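Beta-1,4-exocellulase (Thermobifida fusca, PDB 4B4H) probably hydrolyses cellulose as a family 6 cellobiohydrolase, of which this chain is the catalytic domain. Local coordinates at residues S29-D41 with D347-D359. Residues are numbered along the deposited sequence; the frame is centred on the assembly and turned at random.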
ATOM      1  N   SER A  29       2.097   0.932  23.934  1.00 12.81           N
ATOM      2  CA  SER A  29       1.614  -0.416  24.251  1.00 12.62           C
ATOM      3  C   SER A  29       0.189  -0.657  23.755  1.00 12.62           C
ATOM      4  O   SER A  29      -0.178  -1.797  23.450  1.00 12.82           O
ATOM      5  CB  SER A  29       1.735  -0.728  25.748  1.00 12.51           C
ATOM      6  OG  SER A  29       0.787   0.016  26.496  1.00 12.80           O
ATOM      7  N   ALA A  30      -0.589   0.424  23.655  1.00 13.06           N
ATOM      8  CA  ALA A  30      -1.985   0.385  23.210  1.00 13.34           C
ATOM      9  C   ALA A  30      -2.145  -0.205  21.810  1.00 13.74           C
ATOM     10  O   ALA A  30      -3.187  -0.765  21.475  1.00 14.16           O
ATOM     11  CB  ALA A  30      -2.589   1.777  23.258  1.00 13.81           C
ATOM     12  N   VAL A  31      -1.103  -0.074  21.002  1.00 13.31           N
ATOM     13  CA  VAL A  31      -1.135  -0.611  19.645  1.00 13.25           C
ATOM     14  C   VAL A  31      -0.023  -1.605  19.360  1.00 13.14           C
ATOM     15  O   VAL A  31       0.059  -2.115  18.260  1.00 12.29           O
ATOM     16  CB  VAL A  31      -1.118   0.502  18.571  1.00 13.55           C
ATOM     17  CG1 VAL A  31      -2.416   1.290  18.596  1.00 14.19           C
ATOM     18  CG2 VAL A  31       0.082   1.421  18.752  1.00 13.44           C
ATOM     19  N   ALA A  32       0.808  -1.917  20.353  1.00 12.77           N
ATOM     20  CA  ALA A  32       1.960  -2.782  20.089  1.00 12.76           C
ATOM     21  C   ALA A  32       1.590  -4.237  19.792  1.00 12.49           C
ATOM     22  O   ALA A  32       2.436  -4.993  19.325  1.00 12.42           O
ATOM     23  CB  ALA A  32       2.976  -2.699  21.212  1.00 12.88           C
ATOM     24  N   ASN A  33       0.336  -4.618  20.062  1.00 12.07           N
ATOM     25  CA  ASN A  33      -0.183  -5.960  19.798  0.50 12.10           C
ATOM     26  C   ASN A  33      -0.954  -6.049  18.478  1.00 11.73           C
ATOM     27  O   ASN A  33      -1.683  -7.016  18.247  1.00 11.59           O
ATOM     28  CB  ASN A  33      -1.109  -6.405  20.940  0.50 12.47           C
ATOM     29  CG  ASN A  33      -0.405  -6.464  22.282  0.50 12.62           C
ATOM     30  OD1 ASN A  33      -0.759  -5.743  23.213  0.50 12.91           O
ATOM     31  ND2 ASN A  33       0.592  -7.330  22.389  0.50 12.68           N
ATOM     32  N   GLU A  34      -0.831  -5.029  17.632  1.00 11.31           N
ATOM     33  CA  GLU A  34      -1.520  -5.042  16.353  1.00 10.63           C
ATOM     34  C   GLU A  34      -0.660  -5.777  15.341  1.00  9.80           C
ATOM     35  O   GLU A  34       0.561  -5.809  15.482  1.00  9.55           O
ATOM     36  CB  GLU A  34      -1.842  -3.624  15.887  1.00 11.25           C
ATOM     37  CG  GLU A  34      -2.851  -2.908  16.783  1.00 12.07           C
ATOM     38  CD  GLU A  34      -4.107  -3.728  17.050  1.00 12.70           C
ATOM     39  OE1 GLU A  34      -4.757  -4.200  16.096  1.00 13.46           O
ATOM     40  OE2 GLU A  34      -4.445  -3.898  18.243  1.00 14.45           O
ATOM     41  N   SER A  35      -1.315  -6.396  14.358  1.00  8.87           N
ATOM     42  CA  SER A  35      -0.645  -7.097  13.254  1.00  8.53           C
ATOM     43  C   SER A  35      -0.151  -6.141  12.165  1.00  8.35           C
ATOM     44  O   SER A  35      -0.911  -5.304  11.662  1.00  8.38           O
ATOM     45  CB  SER A  35      -1.601  -8.121  12.643  1.00  8.42           C
ATOM     46  OG  SER A  35      -0.961  -8.869  11.620  1.00  8.84           O
ATOM     47  N   THR A  36       1.122  -6.301  11.781  1.00  7.87           N
ATOM     48  CA  THR A  36       1.754  -5.522  10.702  1.00  7.68           C
ATOM     49  C   THR A  36       2.434  -6.491   9.737  1.00  7.61           C
ATOM     50  O   THR A  36       2.848  -7.584  10.130  1.00  7.39           O
ATOM     51  CB  THR A  36       2.760  -4.436  11.215  1.00  7.59           C
ATOM     52  OG1 THR A  36       3.820  -5.036  11.980  1.00  7.43           O
ATOM     53  CG2 THR A  36       2.052  -3.388  12.091  1.00  7.58           C
ATOM     54  N   ALA A  37       2.531  -6.095   8.470  1.00  7.56           N
ATOM     55  CA  ALA A  37       3.141  -6.945   7.465  1.00  7.41           C
ATOM     56  C   ALA A  37       4.657  -6.963   7.607  1.00  7.61           C
ATOM     57  O   ALA A  37       5.249  -6.004   8.094  1.00  7.89           O
ATOM     58  CB  ALA A  37       2.730  -6.474   6.078  1.00  7.11           C
ATOM     59  N   VAL A  38       5.277  -8.070   7.210  1.00  7.81           N
ATOM     60  CA  VAL A  38       6.731  -8.152   7.171  1.00  8.15           C
ATOM     61  C   VAL A  38       7.125  -7.791   5.751  1.00  7.95           C
ATOM     62  O   VAL A  38       6.600  -8.357   4.801  1.00  7.78           O
ATOM     63  CB  VAL A  38       7.228  -9.566   7.558  1.00  8.29           C
ATOM     64  CG1 VAL A  38       8.702  -9.749   7.191  1.00  8.52           C
ATOM     65  CG2 VAL A  38       6.986  -9.828   9.048  1.00  8.67           C
ATOM     66  N   TRP A  39       8.020  -6.818   5.615  1.00  8.08           N
ATOM     67  CA  TRP A  39       8.403  -6.300   4.295  1.00  8.35           C
ATOM     68  C   TRP A  39       9.655  -6.918   3.751  1.00  8.72           C
ATOM     69  O   TRP A  39      10.742  -6.743   4.312  1.00  9.52           O
ATOM     70  CB  TRP A  39       8.572  -4.794   4.348  1.00  7.96           C
ATOM     71  CG  TRP A  39       7.261  -4.065   4.440  1.00  7.80           C
ATOM     72  CD1 TRP A  39       6.291  -4.174   5.441  1.00  7.90           C
ATOM     73  CD2 TRP A  39       6.697  -3.102   3.479  1.00  7.83           C
ATOM     74  NE1 TRP A  39       5.215  -3.375   5.160  1.00  7.97           N
ATOM     75  CE2 TRP A  39       5.390  -2.695   4.024  1.00  8.02           C
ATOM     76  CE3 TRP A  39       7.137  -2.536   2.290  1.00  8.03           C
ATOM     77  CZ2 TRP A  39       4.575  -1.781   3.378  1.00  8.29           C
ATOM     78  CZ3 TRP A  39       6.308  -1.608   1.649  1.00  8.17           C
ATOM     79  CH2 TRP A  39       5.061  -1.235   2.188  1.00  8.46           C
ATOM     80  N   LEU A  40       9.530  -7.634   2.642  1.00  8.94           N
ATOM     81  CA  LEU A  40      10.732  -8.138   1.975  1.00  9.32           C
ATOM     82  C   LEU A  40      11.076  -7.196   0.823  1.00  9.92           C
ATOM     83  O   LEU A  40      10.720  -7.435  -0.333  1.00  9.37           O
ATOM     84  CB  LEU A  40      10.588  -9.600   1.523  1.00  9.08           C
ATOM     85  CG  LEU A  40      10.008 -10.649   2.495  1.00  8.62           C
ATOM     86  CD1 LEU A  40      10.014 -12.050   1.893  1.00  8.59           C
ATOM     87  CD2 LEU A  40      10.695 -10.678   3.857  1.00  8.54           C
ATOM     88  N   ASP A  41      11.724  -6.090   1.175  1.00 10.61           N
ATOM     89  CA  ASP A  41      11.936  -4.986   0.259  1.00 11.44           C
ATOM     90  C   ASP A  41      13.332  -4.997  -0.345  1.00 11.54           C
ATOM     91  O   ASP A  41      13.727  -4.051  -1.031  1.00 11.54           O
ATOM     92  CB  ASP A  41      11.642  -3.658   0.962  1.00 12.66           C
ATOM     93  CG  ASP A  41      12.581  -3.382   2.126  1.00 13.45           C
ATOM     94  OD1 ASP A  41      13.003  -4.324   2.840  1.00 14.50           O
ATOM     95  OD2 ASP A  41      12.898  -2.192   2.342  1.00 14.46           O
ATOM     96  N   ASP A 347     -12.067  -8.294   1.984  1.00  7.26           N
ATOM     97  CA  ASP A 347     -11.627  -9.380   2.870  1.00  7.12           C
ATOM     98  C   ASP A 347     -11.201  -8.876   4.247  1.00  7.02           C
ATOM     99  O   ASP A 347     -11.364  -9.577   5.246  1.00  7.04           O
ATOM    100  CB  ASP A 347     -10.453 -10.179   2.258  1.00  7.20           C
ATOM    101  CG  ASP A 347     -10.873 -11.121   1.142  1.00  7.43           C
ATOM    102  OD1 ASP A 347     -12.073 -11.402   0.974  1.00  7.74           O
ATOM    103  OD2 ASP A 347      -9.977 -11.606   0.409  1.00  7.15           O
ATOM    104  N   ALA A 348     -10.627  -7.674   4.291  1.00  6.67           N
ATOM    105  CA  ALA A 348     -10.122  -7.094   5.515  1.00  6.68           C
ATOM    106  C   ALA A 348      -9.598  -5.686   5.321  1.00  6.68           C
ATOM    107  O   ALA A 348      -9.187  -5.292   4.218  1.00  6.88           O
ATOM    108  CB  ALA A 348      -9.008  -7.955   6.075  1.00  6.69           C
ATOM    109  N   TYR A 349      -9.636  -4.939   6.417  1.00  6.75           N
ATOM    110  CA  TYR A 349      -8.732  -3.816   6.574  1.00  6.56           C
ATOM    111  C   TYR A 349      -7.476  -4.343   7.247  1.00  6.43           C
ATOM    112  O   TYR A 349      -7.556  -5.091   8.213  1.00  6.60           O
ATOM    113  CB  TYR A 349      -9.366  -2.692   7.398  1.00  7.18           C
ATOM    114  CG  TYR A 349     -10.625  -2.076   6.807  1.00  7.48           C
ATOM    115  CD1 TYR A 349     -10.893  -2.095   5.433  1.00  7.65           C
ATOM    116  CD2 TYR A 349     -11.544  -1.428   7.641  1.00  7.58           C
ATOM    117  CE1 TYR A 349     -12.051  -1.515   4.918  1.00  8.08           C
ATOM    118  CE2 TYR A 349     -12.685  -0.839   7.136  1.00  8.11           C
ATOM    119  CZ  TYR A 349     -12.950  -0.887   5.791  1.00  8.10           C
ATOM    120  OH  TYR A 349     -14.106  -0.296   5.331  1.00  8.75           O
ATOM    121  N   VAL A 350      -6.314  -3.959   6.713  1.00  6.26           N
ATOM    122  CA  VAL A 350      -5.030  -4.472   7.179  1.00  6.10           C
ATOM    123  C   VAL A 350      -4.058  -3.335   7.526  1.00  5.84           C
ATOM    124  O   VAL A 350      -4.282  -2.223   7.118  1.00  5.90           O
ATOM    125  CB  VAL A 350      -4.426  -5.453   6.142  1.00  6.19           C
ATOM    126  CG1 VAL A 350      -5.287  -6.707   6.046  1.00  6.56           C
ATOM    127  CG2 VAL A 350      -4.297  -4.835   4.750  1.00  6.39           C
ATOM    128  N   TRP A 351      -3.065  -3.597   8.376  1.00  5.68           N
ATOM    129  CA  TRP A 351      -1.968  -2.667   8.578  1.00  5.91           C
ATOM    130  C   TRP A 351      -0.775  -3.247   7.872  1.00  5.95           C
ATOM    131  O   TRP A 351      -0.019  -4.024   8.468  1.00  6.08           O
ATOM    132  CB  TRP A 351      -1.688  -2.483  10.075  1.00  5.90           C
ATOM    133  CG  TRP A 351      -2.595  -1.499  10.789  1.00  5.89           C
ATOM    134  CD1 TRP A 351      -3.807  -0.968  10.340  1.00  5.90           C
ATOM    135  CD2 TRP A 351      -2.394  -0.910  12.119  1.00  5.98           C
ATOM    136  NE1 TRP A 351      -4.348  -0.110  11.279  1.00  5.78           N
ATOM    137  CE2 TRP A 351      -3.552  -0.047  12.369  1.00  5.92           C
ATOM    138  CE3 TRP A 351      -1.419  -1.036  13.109  1.00  5.96           C
ATOM    139  CZ2 TRP A 351      -3.667   0.705  13.539  1.00  5.91           C
ATOM    140  CZ3 TRP A 351      -1.558  -0.289  14.278  1.00  6.06           C
ATOM    141  CH2 TRP A 351      -2.665   0.543  14.492  1.00  5.94           C
ATOM    142  N   VAL A 352      -0.571  -2.876   6.609  1.00  6.26           N
ATOM    143  CA  VAL A 352       0.552  -3.434   5.847  1.00  6.39           C
ATOM    144  C   VAL A 352       1.833  -2.648   6.183  1.00  6.57           C
ATOM    145  O   VAL A 352       2.775  -3.220   6.752  1.00  6.46           O
ATOM    146  CB  VAL A 352       0.238  -3.544   4.340  1.00  6.33           C
ATOM    147  CG1 VAL A 352       1.483  -3.893   3.546  1.00  6.48           C
ATOM    148  CG2 VAL A 352      -0.809  -4.617   4.106  1.00  6.48           C
ATOM    149  N   LYS A 353       1.836  -1.337   5.930  1.00  7.17           N
ATOM    150  CA  LYS A 353       2.885  -0.450   6.454  1.00  7.50           C
ATOM    151  C   LYS A 353       2.917  -0.462   7.981  1.00  7.62           C
ATOM    152  O   LYS A 353       1.902  -0.186   8.609  1.00  7.73           O
ATOM    153  CB  LYS A 353       2.687   0.989   5.936  1.00  7.63           C
ATOM    154  CG  LYS A 353       3.664   2.032   6.457  1.00  8.00           C
ATOM    155  CD  LYS A 353       5.034   1.972   5.804  1.00  8.24           C
ATOM    156  CE  LYS A 353       5.969   2.884   6.570  1.00  8.23           C
ATOM    157  NZ  LYS A 353       7.358   2.693   6.072  1.00  8.32           N
ATOM    158  N   PRO A 354       4.080  -0.771   8.579  1.00  8.18           N
ATOM    159  CA  PRO A 354       4.113  -0.725  10.046  1.00  8.14           C
ATOM    160  C   PRO A 354       4.310   0.706  10.566  1.00  7.92           C
ATOM    161  O   PRO A 354       5.347   1.304  10.338  1.00  8.34           O
ATOM    162  CB  PRO A 354       5.312  -1.617  10.408  1.00  8.36           C
ATOM    163  CG  PRO A 354       5.811  -2.195   9.109  1.00  8.36           C
ATOM    164  CD  PRO A 354       5.360  -1.246   8.033  1.00  8.37           C
ATOM    165  N   PRO A 355       3.307   1.258  11.272  1.00  7.66           N
ATOM    166  CA  PRO A 355       3.381   2.666  11.671  1.00  7.78           C
ATOM    167  C   PRO A 355       4.557   2.990  12.583  1.00  7.69           C
ATOM    168  O   PRO A 355       4.886   2.216  13.490  1.00  7.49           O
ATOM    169  CB  PRO A 355       2.072   2.880  12.439  1.00  7.85           C
ATOM    170  CG  PRO A 355       1.197   1.745  12.073  1.00  7.86           C
ATOM    171  CD  PRO A 355       2.106   0.597  11.806  1.00  7.65           C
ATOM    172  N   GLY A 356       5.212   4.127  12.330  1.00  7.87           N
ATOM    173  CA  GLY A 356       6.404   4.496  13.080  1.00  8.28           C
ATOM    174  C   GLY A 356       7.640   4.258  12.244  1.00  8.62           C
ATOM    175  O   GLY A 356       8.672   4.883  12.454  1.00  9.02           O
ATOM    176  N   GLU A 357       7.539   3.352  11.280  1.00  8.99           N
ATOM    177  CA  GLU A 357       8.623   3.211  10.327  1.00  9.38           C
ATOM    178  C   GLU A 357       8.545   4.283   9.258  1.00  9.33           C
ATOM    179  O   GLU A 357       7.513   4.452   8.593  1.00  9.03           O
ATOM    180  CB  GLU A 357       8.640   1.820   9.722  1.00  9.95           C
ATOM    181  CG  GLU A 357       9.101   0.781  10.730  1.00 10.76           C
ATOM    182  CD  GLU A 357       8.862  -0.652  10.306  1.00 11.43           C
ATOM    183  OE1 GLU A 357       8.766  -0.939   9.094  1.00 12.54           O
ATOM    184  OE2 GLU A 357       8.820  -1.502  11.211  1.00 11.86           O
ATOM    185  N   SER A 358       9.669   4.976   9.067  1.00  9.26           N
ATOM    186  CA  SER A 358       9.748   6.082   8.125  1.00  9.58           C
ATOM    187  C   SER A 358       9.491   5.586   6.706  1.00  9.48           C
ATOM    188  O   SER A 358       9.767   4.420   6.390  1.00  9.79           O
ATOM    189  CB  SER A 358      11.136   6.732   8.161  1.00  9.73           C
ATOM    190  OG  SER A 358      11.207   7.775   7.203  1.00 10.08           O
ATOM    191  N   ASP A 359       8.960   6.497   5.894  1.00  9.39           N
ATOM    192  CA  ASP A 359       8.748   6.322   4.464  1.00  9.64           C
ATOM    193  C   ASP A 359      10.001   6.624   3.638  1.00 10.08           C
ATOM    194  O   ASP A 359      10.080   6.216   2.477  1.00 10.02           O
ATOM    195  CB  ASP A 359       7.607   7.235   3.990  1.00  9.65           C
ATOM    196  CG  ASP A 359       6.239   6.763   4.458  1.00  9.77           C
ATOM    197  OD1 ASP A 359       5.997   5.540   4.462  1.00 10.37           O
ATOM    198  OD2 ASP A 359       5.398   7.619   4.799  1.00  9.88           O
TER
HETATM  199  O   HOH W   1      -2.660  -6.078   9.690  1.00  8.52           O
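Trp39 and the loop around Val352 illustrate how one straight N-H bond, backed by packing, can orient an indole. NE1 of Trp39 meets the carbonyl O of Val352 at 2.9 Å, almost perfectly straight (177° at the hydrogen) and within the ring plane, although the donor stands above the carbonyl plane. With CG anti to its own carbonyl carbon, chi1 of -73° turns the NE1 and CZ2 edge of the indole against Val352–Pro354. CZ2 lies 3.7 Å from Val352 CG1, the two side chains crossing at about a right angle, while Pro354 CD approaches NE1 obliquely at 3.6 Å. An alanine in place of Trp39 would probably cost the Val352 carbonyl its straight N-H donor, leaving the weak bond from Ala37 N as its link to 29-41, and open a gap beside Val352 CG1 and Pro354. The bond holds Trp39 beside Lys353, the residue after Val352; both are predicted to bind substrate. Lys353 NZ in turn reaches Ser358 O and forms a salt bridge with OD1 of Asp359, the predicted proton acceptor.

The second indole, Trp351, is held differently: its NE1 hydrogen-bonds to the backbone O of Glu336. Glu34 lays CB and CG obliquely against the six-membered ring (Glu34 CB to Trp351 CZ3, 3.7 Å), Val31 CG1 meets the rim near the ring plane, and Pro355 CG rests on one face. Thr36 CA points its hydrogen at Trp351 O, 3.2 Å away, and a water bridges Trp351 N to Ser35 O. Thr36 CB also packs on Pro354 CB, at 3.9 Å.

In the family 6 fold, these links bridge the loops flanking strands 38-40 and 346-350, which do not pair with each other; 38-40 runs parallel to 75-81 and 346-350 parallel to 283-287. Val352 bears on Gln78 and Val80 of strand 75-81, while Trp18 of helix 16-24 touches Pro354.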